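Local atomic coordinates of glycerol Dehydrogenase (PDB entry 5XN8), a protein that probably catalyses the NAD-dependent oxidation of glycerol to dihydroxyacetone, as a metal-dependent member of the iron-containing alcohol dehydrogenase family. Residues 31-36 and 86-91; 67-72 and 131-136; 111-116 and 148-153; 126-131 and 141-146. One frame throughout, in Å; residues are numbered along the deposited sequence.

Contact 1: residues 31-36 and 86-91; sequences SFFVIA and RGVVGV
Phe32 and Phe33 lie against Gly87, Val88 and Val89 where two neighbouring parallel strands, 31-36 and 87-91, run through the nucleotide-binding alpha/beta sheet; the strand axes approach to 4.2 Å at an angle of 29°. Phe33 N to Gly87 O, Val89 N to Phe33 O, Ile35 N to Val89 O and Val91 N to Ile35 O set the register, each nearly straight at hydrogen. On one face the Phe32 ring reaches across to the facing strand. Its CG stands beside the backbone N (chi1 -83°), which carries CD1 to 3.5 Å from Val89 CG2, the two side chains crossing at about a right angle. The same ring lies obliquely against the Gly87 backbone, CE1 3.7 Å from Gly87 CA. Val34 and Val89 follow side by side, pointing the same way, and Val34 CG1 also meets Val91 CG2 at 4.1 Å. On the other face Phe33 turns its ring edge to Val88 CG1 while the ring itself leads off to Leu76 and Leu80 of helix 70-83. Where the pair opens, Ser31 OG, placed between backbone N and carbonyl carbon (chi1 67°), accepts from Arg86 N at 3.1 Å.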
loop_
_atom_site.group_PDB
_atom_site.type_symbol
_atom_site.label_atom_id
_atom_site.label_comp_id
_atom_site.label_asym_id
_atom_site.label_seq_id
_atom_site.Cartn_x
_atom_site.Cartn_y
_atom_site.Cartn_z
ATOM N N SER A 31 -41.442 -34.729 -25.653
ATOM C CA SER A 31 -42.065 -35.296 -24.453
ATOM C C SER A 31 -41.035 -35.691 -23.400
ATOM O O SER A 31 -39.892 -36.015 -23.729
ATOM C CB SER A 31 -42.954 -36.497 -24.821
ATOM O OG SER A 31 -42.185 -37.578 -25.310
ATOM N N PHE A 32 -41.463 -35.679 -22.140
ATOM C CA PHE A 32 -40.580 -35.916 -21.001
ATOM C C PHE A 32 -41.147 -36.884 -19.967
ATOM O O PHE A 32 -42.325 -36.834 -19.627
ATOM C CB PHE A 32 -40.231 -34.582 -20.329
ATOM C CG PHE A 32 -39.099 -33.858 -20.994
ATOM C CD1 PHE A 32 -37.785 -34.158 -20.668
ATOM C CD2 PHE A 32 -39.345 -32.905 -21.976
ATOM C CE1 PHE A 32 -36.732 -33.501 -21.299
ATOM C CE2 PHE A 32 -38.301 -32.249 -22.607
ATOM C CZ PHE A 32 -36.990 -32.549 -22.271
ATOM N N PHE A 33 -40.274 -37.753 -19.473
ATOM C CA PHE A 33 -40.554 -38.676 -18.390
ATOM C C PHE A 33 -40.059 -38.030 -17.090
ATOM O O PHE A 33 -38.856 -37.914 -16.873
ATOM C CB PHE A 33 -39.819 -39.985 -18.674
ATOM C CG PHE A 33 -40.018 -41.048 -17.640
ATOM C CD1 PHE A 33 -41.169 -41.821 -17.638
ATOM C CD2 PHE A 33 -39.031 -41.314 -16.695
ATOM C CE1 PHE A 33 -41.348 -42.823 -16.699
ATOM C CE2 PHE A 33 -39.198 -42.316 -15.756
ATOM C CZ PHE A 33 -40.362 -43.071 -15.758
ATOM N N VAL A 34 -40.986 -37.602 -16.242
ATOM C CA VAL A 34 -40.677 -36.825 -15.043
ATOM C C VAL A 34 -40.679 -37.723 -13.801
ATOM O O VAL A 34 -41.649 -38.430 -13.578
ATOM C CB VAL A 34 -41.715 -35.692 -14.847
ATOM C CG1 VAL A 34 -41.250 -34.695 -13.791
ATOM C CG2 VAL A 34 -42.003 -34.990 -16.165
ATOM N N ILE A 35 -39.609 -37.693 -13.003
ATOM C CA ILE A 35 -39.550 -38.481 -11.748
ATOM C C ILE A 35 -39.277 -37.642 -10.498
ATOM O O ILE A 35 -38.518 -36.664 -10.535
ATOM C CB ILE A 35 -38.538 -39.653 -11.820
ATOM C CG1 ILE A 35 -37.085 -39.163 -11.869
ATOM C CG2 ILE A 35 -38.835 -40.527 -13.032
ATOM C CD1 ILE A 35 -36.070 -40.286 -11.794
ATOM N N ALA A 36 -39.895 -38.061 -9.394
ATOM C CA ALA A 36 -39.741 -37.437 -8.083
ATOM C C ALA A 36 -40.326 -38.345 -6.991
ATOM O O ALA A 36 -41.212 -39.159 -7.264
ATOM C CB ALA A 36 -40.443 -36.090 -8.066
ATOM N N ARG A 86 -39.519 -39.023 -24.737
ATOM C CA ARG A 86 -38.302 -38.670 -25.475
ATOM C C ARG A 86 -37.231 -37.950 -24.638
ATOM O O ARG A 86 -36.129 -37.723 -25.124
ATOM C CB ARG A 86 -38.666 -37.838 -26.716
ATOM C CG ARG A 86 -39.287 -38.645 -27.851
ATOM C CD ARG A 86 -38.229 -39.382 -28.662
ATOM N NE ARG A 86 -37.903 -40.717 -28.152
ATOM C CZ ARG A 86 -36.720 -41.336 -28.263
ATOM N NH1 ARG A 86 -35.677 -40.768 -28.880
ATOM N NH2 ARG A 86 -36.572 -42.551 -27.731
ATOM N N GLY A 87 -37.558 -37.593 -23.398
ATOM C CA GLY A 87 -36.585 -37.043 -22.462
ATOM C C GLY A 87 -36.851 -37.484 -21.037
ATOM O O GLY A 87 -37.841 -38.160 -20.769
ATOM N N VAL A 88 -35.954 -37.098 -20.130
ATOM C CA VAL A 88 -36.060 -37.415 -18.703
ATOM C C VAL A 88 -35.895 -36.142 -17.874
ATOM O O VAL A 88 -34.949 -35.393 -18.085
ATOM C CB VAL A 88 -34.969 -38.405 -18.245
ATOM C CG1 VAL A 88 -35.376 -39.072 -16.925
ATOM C CG2 VAL A 88 -34.696 -39.458 -19.303
ATOM N N VAL A 89 -36.819 -35.907 -16.943
ATOM C CA VAL A 89 -36.694 -34.864 -15.925
ATOM C C VAL A 89 -36.606 -35.522 -14.550
ATOM O O VAL A 89 -37.416 -36.376 -14.219
ATOM C CB VAL A 89 -37.897 -33.886 -15.930
ATOM C CG1 VAL A 89 -37.745 -32.818 -14.849
ATOM C CG2 VAL A 89 -38.071 -33.251 -17.307
ATOM N N GLY A 90 -35.607 -35.130 -13.765
ATOM C CA GLY A 90 -35.515 -35.481 -12.350
ATOM C C GLY A 90 -35.772 -34.228 -11.526
ATOM O O GLY A 90 -35.215 -33.171 -11.824
ATOM N N VAL A 91 -36.630 -34.343 -10.511
ATOM C CA VAL A 91 -36.914 -33.256 -9.564
ATOM C C VAL A 91 -36.637 -33.788 -8.156
ATOM O O VAL A 91 -37.092 -34.876 -7.821
ATOM C CB VAL A 91 -38.391 -32.790 -9.658
ATOM C CG1 VAL A 91 -38.583 -31.442 -8.983
ATOM C CG2 VAL A 91 -38.840 -32.704 -11.109
#

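Contact 2: residues 67-72 and 131-136; sequences ECSHVE and YTEAGE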
loop_
_atom_site.group_PDB
_atom_site.type_symbol
_atom_site.label_atom_id
_atom_site.label_comp_id
_atom_site.label_asym_id
_atom_site.label_seq_id
_atom_site.Cartn_x
_atom_site.Cartn_y
_atom_site.Cartn_z
ATOM N N GLU A 67 -34.239 -44.466 -3.688
ATOM C CA GLU A 67 -32.869 -44.972 -3.770
ATOM C C GLU A 67 -32.386 -45.071 -5.213
ATOM O O GLU A 67 -33.103 -45.573 -6.069
ATOM C CB GLU A 67 -32.787 -46.342 -3.100
ATOM C CG GLU A 67 -31.380 -46.743 -2.688
ATOM C CD GLU A 67 -30.849 -45.906 -1.537
ATOM O OE1 GLU A 67 -31.490 -45.917 -0.454
ATOM O OE2 GLU A 67 -29.798 -45.253 -1.709
ATOM N N CYS A 68 -31.162 -44.599 -5.460
ATOM C CA CYS A 68 -30.540 -44.657 -6.791
ATOM C C CYS A 68 -29.831 -45.999 -6.971
ATOM O O CYS A 68 -28.613 -46.097 -6.843
ATOM C CB CYS A 68 -29.571 -43.487 -6.988
ATOM S SG CYS A 68 -28.793 -43.390 -8.628
ATOM N N SER A 69 -30.617 -47.034 -7.257
ATOM C CA SER A 69 -30.114 -48.393 -7.423
ATOM C C SER A 69 -30.316 -48.869 -8.843
ATOM O O SER A 69 -31.156 -48.332 -9.561
ATOM C CB SER A 69 -30.828 -49.335 -6.451
ATOM O OG SER A 69 -32.228 -49.246 -6.589
ATOM N N HIS A 70 -29.537 -49.866 -9.248
ATOM C CA HIS A 70 -29.690 -50.493 -10.566
ATOM C C HIS A 70 -31.098 -51.049 -10.771
ATOM O O HIS A 70 -31.661 -50.913 -11.853
ATOM C CB HIS A 70 -28.658 -51.616 -10.768
ATOM C CG HIS A 70 -27.286 -51.124 -11.111
ATOM N ND1 HIS A 70 -26.976 -50.601 -12.345
ATOM C CD2 HIS A 70 -26.140 -51.084 -10.390
ATOM C CE1 HIS A 70 -25.698 -50.261 -12.372
ATOM N NE2 HIS A 70 -25.172 -50.530 -11.190
ATOM N N VAL A 71 -31.662 -51.653 -9.720
ATOM C CA VAL A 71 -33.030 -52.189 -9.751
ATOM C C VAL A 71 -34.046 -51.076 -10.024
ATOM O O VAL A 71 -34.944 -51.246 -10.853
ATOM C CB VAL A 71 -33.397 -52.920 -8.429
ATOM C CG1 VAL A 71 -34.886 -53.281 -8.374
ATOM C CG2 VAL A 71 -32.538 -54.168 -8.253
ATOM N N GLU A 72 -33.900 -49.951 -9.323
ATOM C CA GLU A 72 -34.817 -48.825 -9.470
ATOM C C GLU A 72 -34.720 -48.203 -10.864
ATOM O O GLU A 72 -35.744 -47.880 -11.462
ATOM C CB GLU A 72 -34.547 -47.769 -8.382
ATOM C CG GLU A 72 -35.532 -46.599 -8.331
ATOM C CD GLU A 72 -36.961 -46.998 -7.991
ATOM O OE1 GLU A 72 -37.198 -48.121 -7.500
ATOM O OE2 GLU A 72 -37.868 -46.169 -8.205
ATOM N N TYR A 131 -26.270 -46.949 -5.381
ATOM C CA TYR A 131 -26.472 -47.584 -4.088
ATOM C C TYR A 131 -27.192 -48.909 -4.291
ATOM O O TYR A 131 -27.807 -49.133 -5.332
ATOM C CB TYR A 131 -27.330 -46.663 -3.221
ATOM C CG TYR A 131 -26.606 -45.421 -2.761
ATOM C CD1 TYR A 131 -25.866 -45.436 -1.586
ATOM C CD2 TYR A 131 -26.661 -44.230 -3.493
ATOM C CE1 TYR A 131 -25.194 -44.307 -1.143
ATOM C CE2 TYR A 131 -25.985 -43.099 -3.064
ATOM C CZ TYR A 131 -25.252 -43.144 -1.888
ATOM O OH TYR A 131 -24.584 -42.031 -1.446
ATOM N N THR A 132 -27.103 -49.804 -3.300
ATOM C CA THR A 132 -27.934 -51.008 -3.297
ATOM C C THR A 132 -29.330 -50.606 -2.828
ATOM O O THR A 132 -29.526 -49.475 -2.373
ATOM C CB THR A 132 -27.368 -52.134 -2.423
ATOM O OG1 THR A 132 -28.195 -53.287 -2.618
ATOM C CG2 THR A 132 -27.426 -51.806 -1.016
ATOM N N GLU A 133 -30.306 -51.502 -2.942
ATOM C CA GLU A 133 -31.667 -51.211 -2.467
ATOM C C GLU A 133 -31.697 -50.948 -0.953
ATOM O O GLU A 133 -32.454 -50.098 -0.490
ATOM C CB GLU A 133 -32.633 -52.337 -2.837
ATOM C CG GLU A 133 -34.080 -51.889 -2.970
ATOM C CD GLU A 133 -34.384 -51.251 -4.316
ATOM O OE1 GLU A 133 -33.686 -50.304 -4.707
ATOM O OE2 GLU A 133 -35.339 -51.701 -4.974
ATOM N N ALA A 134 -30.866 -51.677 -0.206
ATOM C CA ALA A 134 -30.704 -51.468 1.240
ATOM C C ALA A 134 -30.070 -50.122 1.648
ATOM O O ALA A 134 -30.260 -49.675 2.776
ATOM C CB ALA A 134 -29.909 -52.621 1.845
ATOM N N GLY A 135 -29.318 -49.496 0.743
ATOM C CA GLY A 135 -28.734 -48.166 0.962
ATOM C C GLY A 135 -27.218 -48.104 1.077
ATOM O O GLY A 135 -26.669 -47.026 1.309
ATOM N N GLU A 136 -26.539 -49.238 0.957
ATOM C CA GLU A 136 -25.066 -49.280 0.926
ATOM C C GLU A 136 -24.534 -48.878 -0.456
ATOM O O GLU A 136 -25.105 -49.245 -1.497
ATOM C CB GLU A 136 -24.524 -50.681 1.294
ATOM C CG GLU A 136 -24.584 -51.072 2.775
ATOM C CD GLU A 136 -24.221 -49.940 3.731
ATOM O OE1 GLU A 136 -23.111 -49.378 3.591
ATOM O OE2 GLU A 136 -25.045 -49.601 4.617
#
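Cys68 and Tyr131 join the two segments through one backbone bond, Tyr131 N to Cys68 O, at 2.9 Å and 170° at hydrogen. Cys68 is the centre of an inverse gamma turn, and just after it Ser69 CA lies 3.2 Å from Tyr131 O, a CA-H...O contact that brings the two segments together again. Segment 67-72 is a turn leading into helix 70-83; the other, 131-136, runs from the end of strand 127-131 into the turn of the hairpin.

Ser69 occupies the N-cap of that helix. Its OG, set between the backbone N and the carbonyl carbon, accepts from Glu72 N at 3.3 Å and donates to Glu133 OE1 at 2.6 Å, meeting the carboxylate on its syn side and 24° out of its plane. Glu133 starts away from segment 67-72 but bends at chi2 (81°), which returns the carboxylate; OE2 then rests 3.8 Å from Val71 CG1. The bond to a carboxylate would be expected to make OG a better acceptor for Glu72 N.

Glu67 crosses Tyr131 at about a right angle, with OE2 3.2 Å from Tyr131 CB and CG 3.3 Å from Thr132 O. The carboxylate plane is turned well away from that of the ring, and OE2 is also in a salt bridge with Lys95, which makes a cation-pi contact with the Tyr131 ring. Lys95 and Tyr131 are probable NAD(+)-binding residues, so a helix N-cap and a hairpin bend meet beside what is likely the dinucleotide site of this dehydrogenase.

Contact 3: residues 111-116 and 148-153; sequences VVVIPT and DMVVMD
Asp148 opens the pairing with Val111 through both side chain and backbone. Its OD1 accepts from Val111 N at 3.0 Å, the donor standing 42° above the carboxylate plane; CG lies beside the backbone N (chi1 -59°), the setting that swings the carboxylate back to the start of strand 111-115. Val111 O takes a weak bond from Asp148 N and a straighter one from Met149 N, so one carbonyl is gripped twice.

Met149 then lays its CB 4.1 Å from Val112 CG1, the two side chains pointing the same way, while its thioether end leads away and the side chain also touches Leu12 of strand 10-14. Its carbonyl accepts from Val113 N. Val150 points to the opposite face, where its CG2 meets Val113 CG2 at 3.7 Å. The two strands are neighbours in the parallel sheet of the N-terminal nucleotide-binding domain, with 20° between their axes, and strand 149-153 separates strand 111-115 from strand 10-14.

Val151 N bonds Val113 O nearly along the C=O axis. On its side of the sheet CG2 packs on Val112 CG1 at 3.9 Å, and CB lies beside Ile114 CG1. Next, Met152 bends at chi2 and chi3, folding the sulfur back to the proline ring of Pro115, with SD 3.6 Å from CG; the two side chains cross at about a right angle. Pro115 has no N-H to give, and beyond it a water continues the junction, donating to Pro115 O and to Val151 O, while Asp153 N donates to this water.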
loop_
_atom_site.group_PDB
_atom_site.type_symbol
_atom_site.label_atom_id
_atom_site.label_comp_id
_atom_site.label_asym_id
_atom_site.label_seq_id
_atom_site.Cartn_x
_atom_site.Cartn_y
_atom_site.Cartn_z
ATOM N N VAL A 111 -31.429 -35.047 -20.629
ATOM C CA VAL A 111 -31.667 -35.059 -19.196
ATOM C C VAL A 111 -31.839 -33.626 -18.699
ATOM O O VAL A 111 -31.058 -32.746 -19.050
ATOM C CB VAL A 111 -30.479 -35.698 -18.442
ATOM C CG1 VAL A 111 -30.682 -35.627 -16.927
ATOM C CG2 VAL A 111 -30.261 -37.130 -18.901
ATOM N N VAL A 112 -32.865 -33.416 -17.878
ATOM C CA VAL A 112 -33.055 -32.174 -17.145
ATOM C C VAL A 112 -33.014 -32.531 -15.666
ATOM O O VAL A 112 -33.700 -33.462 -15.239
ATOM C CB VAL A 112 -34.423 -31.531 -17.465
ATOM C CG1 VAL A 112 -34.597 -30.220 -16.705
ATOM C CG2 VAL A 112 -34.580 -31.325 -18.963
ATOM N N VAL A 113 -32.216 -31.803 -14.889
ATOM C CA VAL A 113 -32.165 -31.992 -13.434
ATOM C C VAL A 113 -32.646 -30.714 -12.759
ATOM O O VAL A 113 -32.225 -29.618 -13.122
ATOM C CB VAL A 113 -30.768 -32.420 -12.918
ATOM C CG1 VAL A 113 -30.479 -33.865 -13.312
ATOM C CG2 VAL A 113 -29.653 -31.510 -13.407
ATOM N N ILE A 114 -33.543 -30.866 -11.788
ATOM C CA ILE A 114 -34.150 -29.738 -11.087
ATOM C C ILE A 114 -33.959 -29.938 -9.580
ATOM O O ILE A 114 -34.869 -30.405 -8.902
ATOM C CB ILE A 114 -35.656 -29.582 -11.442
ATOM C CG1 ILE A 114 -35.863 -29.653 -12.961
ATOM C CG2 ILE A 114 -36.212 -28.271 -10.888
ATOM C CD1 ILE A 114 -37.274 -29.330 -13.418
ATOM N N PRO A 115 -32.766 -29.585 -9.053
ATOM C CA PRO A 115 -32.550 -29.656 -7.612
ATOM C C PRO A 115 -33.459 -28.706 -6.838
ATOM O O PRO A 115 -33.499 -27.512 -7.131
ATOM C CB PRO A 115 -31.078 -29.234 -7.448
ATOM C CG PRO A 115 -30.453 -29.440 -8.777
ATOM C CD PRO A 115 -31.536 -29.181 -9.765
ATOM N N THR A 116 -34.197 -29.251 -5.881
ATOM C CA THR A 116 -35.014 -28.471 -4.958
ATOM C C THR A 116 -34.226 -28.032 -3.702
ATOM O O THR A 116 -34.749 -27.288 -2.869
ATOM C CB THR A 116 -36.245 -29.286 -4.526
ATOM O OG1 THR A 116 -35.817 -30.517 -3.927
ATOM C CG2 THR A 116 -37.118 -29.592 -5.732
ATOM N N ASP A 148 -28.223 -32.171 -19.868
ATOM C CA ASP A 148 -28.476 -31.196 -20.916
ATOM C C ASP A 148 -28.994 -29.879 -20.339
ATOM O O ASP A 148 -28.690 -28.815 -20.878
ATOM C CB ASP A 148 -29.415 -31.775 -21.981
ATOM C CG ASP A 148 -28.843 -33.036 -22.630
ATOM O OD1 ASP A 148 -28.852 -34.099 -21.955
ATOM O OD2 ASP A 148 -28.370 -32.949 -23.799
ATOM N N MET A 149 -29.742 -29.952 -19.232
ATOM C CA MET A 149 -30.186 -28.759 -18.507
ATOM C C MET A 149 -30.091 -28.945 -16.998
ATOM O O MET A 149 -30.318 -30.049 -16.487
ATOM C CB MET A 149 -31.627 -28.422 -18.861
ATOM C CG MET A 149 -31.814 -27.823 -20.239
ATOM S SD MET A 149 -33.563 -27.461 -20.540
ATOM C CE MET A 149 -33.778 -26.038 -19.486
ATOM N N VAL A 150 -29.758 -27.854 -16.300
ATOM C CA VAL A 150 -29.750 -27.794 -14.840
ATOM C C VAL A 150 -30.590 -26.582 -14.448
ATOM O O VAL A 150 -30.254 -25.464 -14.813
ATOM C CB VAL A 150 -28.323 -27.635 -14.267
ATOM C CG1 VAL A 150 -28.359 -27.467 -12.748
ATOM C CG2 VAL A 150 -27.440 -28.818 -14.662
ATOM N N VAL A 151 -31.677 -26.809 -13.709
ATOM C CA VAL A 151 -32.657 -25.767 -13.419
ATOM C C VAL A 151 -32.768 -25.557 -11.910
ATOM O O VAL A 151 -33.181 -26.461 -11.175
ATOM C CB VAL A 151 -34.035 -26.117 -14.013
ATOM C CG1 VAL A 151 -34.970 -24.914 -13.950
ATOM C CG2 VAL A 151 -33.882 -26.600 -15.454
ATOM N N MET A 152 -32.417 -24.353 -11.463
ATOM C CA MET A 152 -32.350 -24.019 -10.049
ATOM C C MET A 152 -33.421 -22.982 -9.739
ATOM O O MET A 152 -33.258 -21.804 -10.047
ATOM C CB MET A 152 -30.957 -23.474 -9.716
ATOM C CG MET A 152 -29.803 -24.362 -10.167
ATOM S SD MET A 152 -29.738 -25.939 -9.295
ATOM C CE MET A 152 -29.196 -25.428 -7.675
ATOM N N ASP A 153 -34.532 -23.431 -9.157
ATOM C CA ASP A 153 -35.588 -22.527 -8.727
ATOM C C ASP A 153 -35.252 -22.076 -7.319
ATOM O O ASP A 153 -35.433 -22.826 -6.350
ATOM C CB ASP A 153 -36.973 -23.196 -8.774
ATOM C CG ASP A 153 -38.114 -22.191 -8.595
ATOM O OD1 ASP A 153 -37.934 -21.182 -7.881
ATOM O OD2 ASP A 153 -39.190 -22.403 -9.180
HETATM O O HOH W 1 -34.701 -25.980 -8.737
#

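Contact 4: residues 126-131 and 141-146; sequences ALSVIY and LIYPKN
An antiparallel beta hairpin joins Ser128 to Leu141 in the contact of strand 127-131 with the end of strand 137-142, a two-stranded sheet apart from the parallel one. Ser128 and Leu141 form a hydrogen-bonded pair, Ser128 N to Leu141 O at 3.0 Å and Leu141 N to Ser128 O at 3.1 Å; Leu127 and Ile142 form the adjoining non-hydrogen-bonded pair. Tyr143 N to Ala126 O, at 169°, extends the pairing past the second strand. Ala126 CB fits close to the returning chain, 3.3 Å from Lys145 O. On the Ser128 face, Ile130 CG1 meets Leu141 CG at 3.8 Å. Tyr143, with CG beside the backbone N (chi1 -51°), sends its ring back along strand 127-131, so that Ser128 OG lies in the ring plane at its edge. Leu127 is a probable NAD(+) contact, and its side chain is about 9 Å from the bound zinc ion. The Tyr143 hydroxyl donates to Ser128 OG at 2.8 Å, and this oxygen is also hydrogen-bonded to Asp98 O of helix 94-107. The serine hydroxyl therefore relays between a tyrosine donor and a helix carbonyl, which holds the Tyr143 hydroxyl in place and ties the hairpin to that helix.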
loop_
_atom_site.group_PDB
_atom_site.type_symbol
_atom_site.label_atom_id
_atom_site.label_comp_id
_atom_site.label_asym_id
_atom_site.label_seq_id
_atom_site.Cartn_x
_atom_site.Cartn_y
_atom_site.Cartn_z
ATOM N N ALA A 126 -21.366 -35.234 -14.675
ATOM C CA ALA A 126 -21.684 -36.430 -15.450
ATOM C C ALA A 126 -21.398 -37.644 -14.572
ATOM O O ALA A 126 -20.591 -38.506 -14.918
ATOM C CB ALA A 126 -20.847 -36.475 -16.722
ATOM N N LEU A 127 -22.087 -37.707 -13.438
ATOM C CA LEU A 127 -21.801 -38.656 -12.382
ATOM C C LEU A 127 -23.097 -39.062 -11.690
ATOM O O LEU A 127 -23.985 -38.230 -11.463
ATOM C CB LEU A 127 -20.846 -38.024 -11.368
ATOM C CG LEU A 127 -20.427 -38.793 -10.093
ATOM C CD1 LEU A 127 -19.073 -38.364 -9.548
ATOM C CD2 LEU A 127 -21.479 -38.622 -8.985
ATOM N N SER A 128 -23.185 -40.348 -11.364
ATOM C CA SER A 128 -24.241 -40.873 -10.513
ATOM C C SER A 128 -23.609 -41.729 -9.425
ATOM O O SER A 128 -22.686 -42.505 -9.696
ATOM C CB SER A 128 -25.234 -41.704 -11.327
ATOM O OG SER A 128 -26.050 -40.875 -12.140
ATOM N N VAL A 129 -24.097 -41.572 -8.195
ATOM C CA VAL A 129 -23.662 -42.393 -7.068
ATOM C C VAL A 129 -24.680 -43.508 -6.919
ATOM O O VAL A 129 -25.827 -43.256 -6.542
ATOM C CB VAL A 129 -23.550 -41.582 -5.762
ATOM C CG1 VAL A 129 -22.856 -42.409 -4.690
ATOM C CG2 VAL A 129 -22.801 -40.272 -6.001
ATOM N N ILE A 130 -24.252 -44.736 -7.229
ATOM C CA ILE A 130 -25.128 -45.902 -7.241
ATOM C C ILE A 130 -25.082 -46.611 -5.881
ATOM O O ILE A 130 -24.010 -46.853 -5.323
ATOM C CB ILE A 130 -24.762 -46.891 -8.377
ATOM C CG1 ILE A 130 -24.902 -46.230 -9.758
ATOM C CG2 ILE A 130 -25.607 -48.168 -8.306
ATOM C CD1 ILE A 130 -26.273 -45.680 -10.084
ATOM N N TYR A 131 -26.270 -46.949 -5.381
ATOM C CA TYR A 131 -26.472 -47.584 -4.088
ATOM C C TYR A 131 -27.192 -48.909 -4.291
ATOM O O TYR A 131 -27.807 -49.133 -5.332
ATOM C CB TYR A 131 -27.330 -46.663 -3.221
ATOM C CG TYR A 131 -26.606 -45.421 -2.761
ATOM C CD1 TYR A 131 -25.866 -45.436 -1.586
ATOM C CD2 TYR A 131 -26.661 -44.230 -3.493
ATOM C CE1 TYR A 131 -25.194 -44.307 -1.143
ATOM C CE2 TYR A 131 -25.985 -43.099 -3.064
ATOM C CZ TYR A 131 -25.252 -43.144 -1.888
ATOM O OH TYR A 131 -24.584 -42.031 -1.446
ATOM N N LEU A 141 -21.114 -44.444 -11.574
ATOM C CA LEU A 141 -21.263 -44.414 -13.029
ATOM C C LEU A 141 -20.898 -43.016 -13.538
ATOM O O LEU A 141 -21.614 -42.042 -13.289
ATOM C CB LEU A 141 -22.691 -44.775 -13.451
ATOM C CG LEU A 141 -23.144 -46.209 -13.144
ATOM C CD1 LEU A 141 -24.551 -46.408 -13.684
ATOM C CD2 LEU A 141 -22.187 -47.269 -13.676
ATOM N N ILE A 142 -19.772 -42.938 -14.235
ATOM C CA ILE A 142 -19.310 -41.713 -14.874
ATOM C C ILE A 142 -19.793 -41.777 -16.319
ATOM O O ILE A 142 -19.520 -42.749 -17.010
ATOM C CB ILE A 142 -17.768 -41.602 -14.854
ATOM C CG1 ILE A 142 -17.218 -41.770 -13.431
ATOM C CG2 ILE A 142 -17.313 -40.283 -15.476
ATOM C CD1 ILE A 142 -15.777 -42.251 -13.398
ATOM N N TYR A 143 -20.502 -40.741 -16.759
ATOM C CA TYR A 143 -21.058 -40.674 -18.105
ATOM C C TYR A 143 -20.181 -39.843 -19.040
ATOM O O TYR A 143 -19.423 -38.975 -18.583
ATOM C CB TYR A 143 -22.467 -40.084 -18.086
ATOM C CG TYR A 143 -23.366 -40.756 -17.087
ATOM C CD1 TYR A 143 -23.655 -42.115 -17.195
ATOM C CD2 TYR A 143 -23.889 -40.050 -16.004
ATOM C CE1 TYR A 143 -24.467 -42.751 -16.266
ATOM C CE2 TYR A 143 -24.694 -40.668 -15.075
ATOM C CZ TYR A 143 -24.983 -42.016 -15.204
ATOM O OH TYR A 143 -25.781 -42.621 -14.272
ATOM N N PRO A 144 -20.282 -40.098 -20.363
ATOM C CA PRO A 144 -19.657 -39.218 -21.352
ATOM C C PRO A 144 -20.245 -37.806 -21.386
ATOM O O PRO A 144 -19.526 -36.858 -21.728
ATOM C CB PRO A 144 -19.948 -39.919 -22.690
ATOM C CG PRO A 144 -20.267 -41.331 -22.339
ATOM C CD PRO A 144 -20.925 -41.265 -20.999
ATOM N N LYS A 145 -21.527 -37.680 -21.032
ATOM C CA LYS A 145 -22.278 -36.440 -21.195
ATOM C C LYS A 145 -22.777 -35.886 -19.856
ATOM O O LYS A 145 -23.207 -36.646 -18.996
ATOM C CB LYS A 145 -23.463 -36.688 -22.133
ATOM C CG LYS A 145 -23.984 -35.422 -22.799
ATOM C CD LYS A 145 -25.205 -35.683 -23.655
ATOM C CE LYS A 145 -24.825 -36.448 -24.910
ATOM N NZ LYS A 145 -25.832 -36.286 -26.008
ATOM N N ASN A 146 -22.707 -34.564 -19.690
ATOM C CA ASN A 146 -23.330 -33.883 -18.548
ATOM C C ASN A 146 -24.830 -33.744 -18.805
ATOM O O ASN A 146 -25.277 -33.895 -19.943
ATOM C CB ASN A 146 -22.735 -32.491 -18.338
ATOM C CG ASN A 146 -21.314 -32.532 -17.830
ATOM O OD1 ASN A 146 -20.395 -32.936 -18.544
ATOM N ND2 ASN A 146 -21.121 -32.093 -16.590
#

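How the contacts relate
From the N terminus, strand 31-36 opens contact 1, which closes at 86-91 after helix 38-54, strand 58-63 and helix 70-83. Contact 2 begins inside that loop, at 67-72, and closes at 131-136, so it crosses contact 1; it also crosses contacts 3 and 4. Contact 3 opens at 111-116 and closes at 148-153, with contact 4, 126-131 with 141-146, nested in its loop. Contacts 1 and 3 share one parallel sheet, where Val88 O and Gly90 O lie 2.9 and 2.8 Å from Val112 N and Ile114 N. Contacts 2 and 4 share Tyr131, and together they tie the hairpin to the start of helix 70-83.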